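Local coordinates for metallo-beta-lactamase domain-containing protein 1 (Thermotoga maritima, PDB 1ZTC) that probably acts as a metal-dependent hydrolase of the metallo-beta-lactamase superfamily, perhaps an endoribonuclease, and holds two nickel ions in its active site, at residues R154-F159 and G173-N178; G167-T172 and L206-H211; D85-S90 and S121-S126. One frame throughout, in Å; residues are numbered along the deposited sequence.

Contact 1. Residues R154-F159 and G173-N178; sequences REHLSF and GDITPN. With NI (nickel (II) ion), chain F; NI (nickel (II) ion), chain E; PO4 (phosphate ion), chain G.
His156 reaches across to the backbone at Gly173 and Asp174, and its ring carries most of this contact. CG stands anti to the backbone N (chi1 -170°), on a CB that already points to residues 173-178. From there the ring extends to Asp174. At its tip, His156 NE2 accepts the backbone N-H of Asp174, N to NE2 2.9 Å. The bond is bent, 133° at the hydrogen, and the donor lies 25° out of the ring plane. Gly173 CA lies at the ring edge, 3.5 Å from His156 NE2. On the other ring nitrogen, His156 ND1 is hydrogen-bonded to Thr149. Ile175 CG2 lies oblique to the ring, 3.7 Å from both His156 ND1 and CE1. Both ring nitrogens therefore have partners, which fixes the rotation of the ring. The contact lies beside the metal centre of the metallo-beta-lactamase fold, where loops at the strand ends carry the ligands. Asp174 OD2 bridges the two nickel ions, at 2.2 Å from one and 2.4 Å from the other. His156 is thus a second-shell residue, holding the backbone of the bridging aspartate. Further along, Ser158 OG touches Ile175 CD1 at 3.6 Å and is hydrogen-bonded to Thr172 O. At the far end of 154-159, Arg154 grips a phosphate ion, probably from the crystallisation liquor. Its backbone N meets PO4 O3 at 2.8 Å, and its NH2 and NE also bind the ion.

Contact 2. Residues G167-T172 and L206-H211; sequences GRVLIT and LLVFPH. With NI (nickel (II) ion), chain E.
Val169, Leu170 and Ile171 pair with Leu206, Leu207 and Val208 as neighbouring parallel strands at one border of the five-stranded mixed sheet. This is one of the two sheets of the metallo-beta-lactamase fold. The link between the strands runs through helices 179-187 and 192-201, so the connection is a beta-alpha-beta crossover. The strand axes lie 4.8 Å apart at 17°. Both backbone polar atoms of Leu170 are hydrogen-bonded to 206-208. Its N donates to Leu206 O at 2.9 Å, and its O accepts Val208 N at 2.8 Å. Thr172 N to Val208 O, 3.1 Å, extends the ladder; Leu206 N to Arg168 O is weak. Val169, Ile171, Leu206 and Val208 share one face of the sheet. There Val169 CG1 presses on Val208 CG2 at 3.5 Å, tighter than usual for two carbons. Ile171 CD1 comes in beside Val208 CB. On the other face Leu170 CD2 meets Leu207 CD2. Past the strand, Thr172 CG2 touches the same Leu207 CD2, the two side chains crossing at about a right angle. Further on, the chain carries His211 to the metal site, where His211 NE2 binds a nickel ion at 2.2 Å. Thr172 OG1 lies against the ring carbon Pro210 CD, 3.6 Å away.

Contact 3. Residues D85-S90 and S121-S126; sequences DHIFNS and SKVISS. With NI (nickel (II) ion), chain E.
Val123 packs against Ile87, Phe88 and Ser90, and has more surface buried here than any other residue of the two segments. Its CB points to 85-90, and its two methyls divide the work. CG1, anti to the backbone N (chi1 174°), takes the Ile87 and Ser90 side. It lies 4.0 Å from Ile87 CD1 and 3.3 Å from Ser90 OG. CG2 approaches Phe88 CD1 at 4.2 Å, with the two side chains crossing at about a right angle. Ile87 meets the valine obliquely, and its carbonyl oxygen also lies close to Val123 CG1. That oxygen is held twice from within its own segment. Ser90 OG donates to Ile87 O at 2.6 Å, nearly in line with the carbonyl, and Ser90 N donates at 2.9 Å. Ser90 OG is also hydrogen-bonded to Trp127 NE1. In the same way Ser126 OG and Ser126 N both donate to Val123 O. A water then joins the two segments by hydrogen bonds, 2.8 Å from Ser90 O and 2.7 Å from Ser126 OG. At the other end of 85-90, His86 NE2 binds a nickel ion. A third subunit packs its Leu54 on Phe88 and pairs its Glu94 with Lys122. The contact joins the end of helix 114-125 to the short helix 84-87, which follows strand 76-78, and to the 3-10 turn at 88-90.

How the contacts relate
Along the chain contact 3 comes first, and the segments of contacts 1 and 2 then alternate. Contacts 1 and 2 have centres about 10 Å apart and share the five-stranded sheet, where strands 157-163 and 169-171 are neighbours. Phe159 O to Ile171 N, 2.8 Å, is a probable hydrogen bond between them. Contact 3 is helical, with its centre about 17 Å from that of contact 1 and about 22 Å from that of contact 2. All three meet at one nickel ion, to which they bring Asp174, His211 and His86. The site thus draws ligands from distant parts of the chain, as expected for this superfamily.

Contact 1. Residues R154-F159 and G173-N178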
# COMPACT_ATOMS: atom_id res chain seq x y z
N ARG A 154 19.44 18.11 -7.25
CA ARG A 154 20.68 18.89 -7.25
C ARG A 154 21.46 18.74 -5.94
O ARG A 154 22.69 18.84 -5.92
CB ARG A 154 20.40 20.37 -7.49
CG ARG A 154 19.68 21.08 -6.30
CD ARG A 154 19.15 22.46 -6.64
NE ARG A 154 17.96 22.39 -7.48
CZ ARG A 154 17.30 23.45 -7.95
NH1 ARG A 154 17.72 24.68 -7.69
NH2 ARG A 154 16.22 23.26 -8.70
N GLU A 155 20.76 18.50 -4.84
CA GLU A 155 21.40 18.41 -3.51
C GLU A 155 21.77 16.99 -3.09
O GLU A 155 22.17 16.74 -1.95
CB GLU A 155 20.51 19.05 -2.45
CG GLU A 155 19.34 18.21 -1.91
CD GLU A 155 18.11 18.19 -2.83
OE1 GLU A 155 18.16 18.77 -3.95
OE2 GLU A 155 17.09 17.62 -2.38
N HIS A 156 21.64 16.05 -4.02
CA HIS A 156 21.69 14.66 -3.67
C HIS A 156 23.10 14.20 -3.29
O HIS A 156 24.10 14.47 -3.99
CB HIS A 156 21.12 13.78 -4.80
CG HIS A 156 20.93 12.35 -4.39
ND1 HIS A 156 21.97 11.44 -4.35
CD2 HIS A 156 19.83 11.69 -3.94
CE1 HIS A 156 21.51 10.28 -3.90
NE2 HIS A 156 20.21 10.41 -3.64
N LEU A 157 23.15 13.45 -2.20
CA LEU A 157 24.38 12.89 -1.64
C LEU A 157 24.29 11.39 -1.48
O LEU A 157 23.21 10.85 -1.17
CB LEU A 157 24.65 13.47 -0.25
CG LEU A 157 24.84 14.98 -0.12
CD1 LEU A 157 24.87 15.33 1.37
CD2 LEU A 157 26.08 15.48 -0.83
N SER A 158 25.44 10.74 -1.64
CA SER A 158 25.63 9.34 -1.28
C SER A 158 26.73 9.29 -0.21
O SER A 158 27.61 10.17 -0.14
CB SER A 158 25.97 8.48 -2.51
OG SER A 158 24.99 8.62 -3.55
N PHE A 159 26.66 8.26 0.64
CA PHE A 159 27.57 8.12 1.77
C PHE A 159 28.24 6.74 1.80
O PHE A 159 27.57 5.70 1.75
CB PHE A 159 26.82 8.31 3.09
CG PHE A 159 26.09 9.59 3.19
CD1 PHE A 159 26.76 10.77 3.52
CD2 PHE A 159 24.72 9.64 2.95
CE1 PHE A 159 26.08 11.98 3.61
CE2 PHE A 159 24.04 10.84 3.04
CZ PHE A 159 24.71 12.02 3.37
N GLY A 173 21.32 6.32 -1.86
CA GLY A 173 20.25 7.26 -2.08
C GLY A 173 19.55 6.93 -3.40
O GLY A 173 19.71 5.83 -3.97
N ASP A 174 18.78 7.90 -3.86
CA ASP A 174 17.84 7.69 -4.95
C ASP A 174 18.44 7.71 -6.34
O ASP A 174 17.70 7.64 -7.31
CB ASP A 174 16.74 8.72 -4.85
CG ASP A 174 15.57 8.24 -4.01
OD1 ASP A 174 15.45 7.05 -3.70
OD2 ASP A 174 14.73 9.05 -3.69
N ILE A 175 19.76 7.81 -6.45
CA ILE A 175 20.38 7.58 -7.74
C ILE A 175 20.19 6.11 -8.19
O ILE A 175 20.23 5.83 -9.37
CB ILE A 175 21.88 7.96 -7.75
CG1 ILE A 175 22.64 7.11 -6.73
CG2 ILE A 175 22.04 9.46 -7.47
CD1 ILE A 175 24.14 7.32 -6.76
N THR A 176 20.04 5.19 -7.23
CA THR A 176 19.68 3.80 -7.49
C THR A 176 18.63 3.40 -6.44
O THR A 176 18.97 2.95 -5.35
CB THR A 176 20.87 2.83 -7.35
OG1 THR A 176 21.51 3.06 -6.08
CG2 THR A 176 21.87 2.97 -8.47
N PRO A 177 17.37 3.63 -6.74
CA PRO A 177 16.34 3.47 -5.69
C PRO A 177 16.13 2.04 -5.20
O PRO A 177 15.76 1.83 -4.03
CB PRO A 177 15.08 4.05 -6.34
CG PRO A 177 15.34 4.14 -7.74
CD PRO A 177 16.83 4.20 -7.97
N ASN A 178 16.42 1.07 -6.07
CA ASN A 178 16.20 -0.31 -5.76
C ASN A 178 17.13 -1.22 -6.56
O ASN A 178 17.93 -0.75 -7.35
CB ASN A 178 14.72 -0.67 -5.99
CG ASN A 178 14.26 -0.36 -7.40
OD1 ASN A 178 15.00 -0.54 -8.36
ND2 ASN A 178 13.05 0.15 -7.52
NI NI F . 13.96 11.24 -4.04
NI NI E . 13.22 8.19 -2.37
P PO4 G . 16.27 19.38 -9.15
O1 PO4 G . 16.46 20.65 -9.92
O2 PO4 G . 14.87 19.29 -8.66
O3 PO4 G . 17.09 19.42 -7.89
O4 PO4 G . 16.67 18.23 -10.03
O HOH W 1 11.22 8.40 -4.00
O HOH W 2 12.41 10.53 -2.67
O HOH W 3 12.14 10.26 -5.32

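Contact 2. Residues G167-T172 and L206-H211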
# COMPACT_ATOMS: atom_id res chain seq x y z
N GLY A 167 31.35 -4.18 6.97
CA GLY A 167 32.39 -3.78 6.06
C GLY A 167 32.11 -2.40 5.46
O GLY A 167 31.60 -1.52 6.12
N ARG A 168 32.49 -2.25 4.19
CA ARG A 168 32.40 -0.99 3.46
C ARG A 168 31.03 -0.95 2.80
O ARG A 168 30.70 -1.80 1.98
CB ARG A 168 33.55 -0.82 2.45
CG ARG A 168 33.36 0.40 1.57
CD ARG A 168 34.61 0.85 0.84
NE ARG A 168 35.55 1.48 1.75
CZ ARG A 168 36.59 2.22 1.39
NH1 ARG A 168 37.37 2.74 2.33
NH2 ARG A 168 36.86 2.43 0.12
N VAL A 169 30.23 0.03 3.22
CA VAL A 169 28.81 0.10 2.85
C VAL A 169 28.55 1.40 2.11
O VAL A 169 28.94 2.47 2.57
CB VAL A 169 27.90 0.03 4.11
CG1 VAL A 169 26.43 0.07 3.73
CG2 VAL A 169 28.19 -1.24 4.91
N LEU A 170 27.88 1.29 0.97
CA LEU A 170 27.45 2.47 0.22
C LEU A 170 25.94 2.70 0.40
O LEU A 170 25.12 1.87 -0.02
CB LEU A 170 27.77 2.34 -1.27
CG LEU A 170 27.41 3.56 -2.14
CD1 LEU A 170 28.12 4.81 -1.68
CD2 LEU A 170 27.69 3.32 -3.59
N ILE A 171 25.61 3.83 1.03
CA ILE A 171 24.24 4.33 1.09
C ILE A 171 24.02 5.14 -0.20
O ILE A 171 24.53 6.23 -0.37
CB ILE A 171 24.03 5.25 2.30
CG1 ILE A 171 24.56 4.63 3.61
CG2 ILE A 171 22.52 5.67 2.40
CD1 ILE A 171 24.04 3.28 3.92
N THR A 172 23.32 4.55 -1.16
CA THR A 172 23.28 5.11 -2.52
C THR A 172 22.42 6.34 -2.62
O THR A 172 22.77 7.29 -3.35
CB THR A 172 22.76 4.08 -3.54
OG1 THR A 172 21.40 3.73 -3.28
CG2 THR A 172 23.62 2.84 -3.52
N LEU A 206 28.52 -3.92 0.67
CA LEU A 206 27.07 -3.78 0.69
C LEU A 206 26.58 -2.50 0.05
O LEU A 206 27.09 -1.39 0.33
CB LEU A 206 26.56 -3.80 2.13
CG LEU A 206 25.05 -4.07 2.33
CD1 LEU A 206 24.70 -5.49 1.92
CD2 LEU A 206 24.72 -3.89 3.80
N LEU A 207 25.56 -2.66 -0.78
CA LEU A 207 24.79 -1.53 -1.33
C LEU A 207 23.49 -1.40 -0.55
O LEU A 207 22.71 -2.35 -0.48
CB LEU A 207 24.44 -1.78 -2.79
CG LEU A 207 25.63 -1.76 -3.75
CD1 LEU A 207 25.36 -2.66 -4.96
CD2 LEU A 207 25.98 -0.33 -4.17
N VAL A 208 23.28 -0.24 0.04
CA VAL A 208 22.05 0.05 0.77
C VAL A 208 21.22 1.03 -0.04
O VAL A 208 21.52 2.21 -0.11
CB VAL A 208 22.35 0.59 2.19
CG1 VAL A 208 21.05 1.03 2.92
CG2 VAL A 208 23.09 -0.47 3.03
N PHE A 209 20.16 0.50 -0.65
CA PHE A 209 19.24 1.27 -1.47
C PHE A 209 18.16 1.92 -0.59
O PHE A 209 17.90 1.47 0.53
CB PHE A 209 18.55 0.37 -2.50
CG PHE A 209 19.50 -0.45 -3.33
CD1 PHE A 209 20.34 0.15 -4.26
CD2 PHE A 209 19.52 -1.82 -3.21
CE1 PHE A 209 21.21 -0.61 -5.01
CE2 PHE A 209 20.37 -2.58 -3.98
CZ PHE A 209 21.21 -1.98 -4.87
N PRO A 210 17.59 3.03 -1.05
CA PRO A 210 16.57 3.72 -0.24
C PRO A 210 15.18 3.11 -0.29
O PRO A 210 14.34 3.46 0.55
CB PRO A 210 16.57 5.12 -0.85
CG PRO A 210 16.95 4.86 -2.32
CD PRO A 210 17.96 3.80 -2.25
N HIS A 211 14.90 2.27 -1.29
CA HIS A 211 13.55 1.69 -1.48
C HIS A 211 13.60 0.23 -1.83
O HIS A 211 12.77 -0.25 -2.61
CB HIS A 211 12.77 2.48 -2.56
CG HIS A 211 12.64 3.91 -2.19
ND1 HIS A 211 11.82 4.33 -1.17
CD2 HIS A 211 13.31 5.01 -2.63
CE1 HIS A 211 11.97 5.64 -1.00
NE2 HIS A 211 12.88 6.06 -1.85
NI NI E . 13.22 8.19 -2.37
O HOH W 1 11.22 8.40 -4.00
O HOH W 2 12.41 10.53 -2.67

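Contact 3. Residues D85-S90 and S121-S126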
# COMPACT_ATOMS: atom_id res chain seq x y z
N ASP A 85 9.79 11.66 1.81
CA ASP A 85 9.83 10.23 2.19
C ASP A 85 11.17 9.81 2.84
O ASP A 85 11.27 8.75 3.50
CB ASP A 85 9.47 9.34 0.98
CG ASP A 85 10.42 9.54 -0.20
OD1 ASP A 85 10.71 10.70 -0.60
OD2 ASP A 85 10.90 8.51 -0.71
N HIS A 86 12.17 10.68 2.71
CA HIS A 86 13.48 10.52 3.36
C HIS A 86 13.67 11.37 4.65
O HIS A 86 14.42 10.99 5.55
CB HIS A 86 14.57 10.91 2.34
CG HIS A 86 14.69 9.95 1.21
ND1 HIS A 86 15.78 9.12 1.06
CD2 HIS A 86 13.84 9.64 0.20
CE1 HIS A 86 15.60 8.35 -0.00
NE2 HIS A 86 14.42 8.63 -0.53
N ILE A 87 13.03 12.53 4.70
CA ILE A 87 13.32 13.51 5.73
C ILE A 87 12.23 13.72 6.79
O ILE A 87 12.49 14.36 7.80
CB ILE A 87 13.63 14.89 5.12
CG1 ILE A 87 12.37 15.49 4.44
CG2 ILE A 87 14.79 14.78 4.15
CD1 ILE A 87 12.53 16.85 3.92
N PHE A 88 11.01 13.27 6.52
CA PHE A 88 9.89 13.66 7.38
C PHE A 88 10.16 13.42 8.88
O PHE A 88 9.89 14.30 9.73
CB PHE A 88 8.61 12.91 7.02
CG PHE A 88 7.48 13.25 7.92
CD1 PHE A 88 6.70 14.36 7.68
CD2 PHE A 88 7.24 12.52 9.08
CE1 PHE A 88 5.70 14.75 8.56
CE2 PHE A 88 6.24 12.90 9.97
CZ PHE A 88 5.46 14.00 9.69
N ASN A 89 10.68 12.24 9.18
CA ASN A 89 10.89 11.82 10.58
C ASN A 89 11.96 12.63 11.29
O ASN A 89 12.14 12.49 12.50
CB ASN A 89 11.21 10.30 10.68
CG ASN A 89 10.03 9.43 10.33
OD1 ASN A 89 8.90 9.87 10.41
ND2 ASN A 89 10.29 8.16 9.99
N SER A 90 12.67 13.49 10.55
CA SER A 90 13.62 14.45 11.15
C SER A 90 12.97 15.30 12.25
O SER A 90 13.64 15.74 13.18
CB SER A 90 14.19 15.35 10.06
OG SER A 90 13.20 16.21 9.48
N SER A 121 8.14 22.96 4.14
CA SER A 121 8.60 24.11 4.88
C SER A 121 8.61 23.89 6.37
O SER A 121 9.54 24.31 7.04
CB SER A 121 7.71 25.31 4.61
OG SER A 121 7.79 25.59 3.24
N LYS A 122 7.56 23.24 6.89
CA LYS A 122 7.50 22.94 8.31
C LYS A 122 8.60 21.98 8.73
O LYS A 122 9.23 22.17 9.73
CB LYS A 122 6.12 22.41 8.68
CG LYS A 122 5.07 23.54 8.59
CD LYS A 122 3.62 22.96 8.62
CE LYS A 122 2.88 23.28 9.91
NZ LYS A 122 3.10 24.67 10.40
N VAL A 123 8.83 20.94 7.95
CA VAL A 123 9.90 19.99 8.27
C VAL A 123 11.26 20.68 8.28
O VAL A 123 11.99 20.62 9.25
CB VAL A 123 9.95 18.81 7.25
CG1 VAL A 123 11.16 17.92 7.51
CG2 VAL A 123 8.68 18.00 7.34
N ILE A 124 11.56 21.38 7.19
CA ILE A 124 12.84 22.05 7.03
C ILE A 124 13.08 23.08 8.12
O ILE A 124 14.18 23.17 8.63
CB ILE A 124 12.95 22.72 5.66
CG1 ILE A 124 13.06 21.66 4.57
CG2 ILE A 124 14.12 23.73 5.58
CD1 ILE A 124 12.71 22.16 3.18
N SER A 125 12.03 23.82 8.50
CA SER A 125 12.11 24.79 9.58
C SER A 125 12.42 24.21 10.94
O SER A 125 12.83 24.93 11.83
CB SER A 125 10.79 25.55 9.71
OG SER A 125 10.66 26.39 8.60
N SER A 126 12.16 22.92 11.13
CA SER A 126 12.40 22.29 12.40
C SER A 126 13.88 22.02 12.65
O SER A 126 14.26 21.74 13.78
CB SER A 126 11.59 20.98 12.49
OG SER A 126 12.19 19.90 11.77
NI NI E . 13.22 8.19 -2.37
O HOH W 1 11.22 8.40 -4.00
O HOH W 2 12.41 10.53 -2.67
O HOH W 4 13.77 18.51 13.42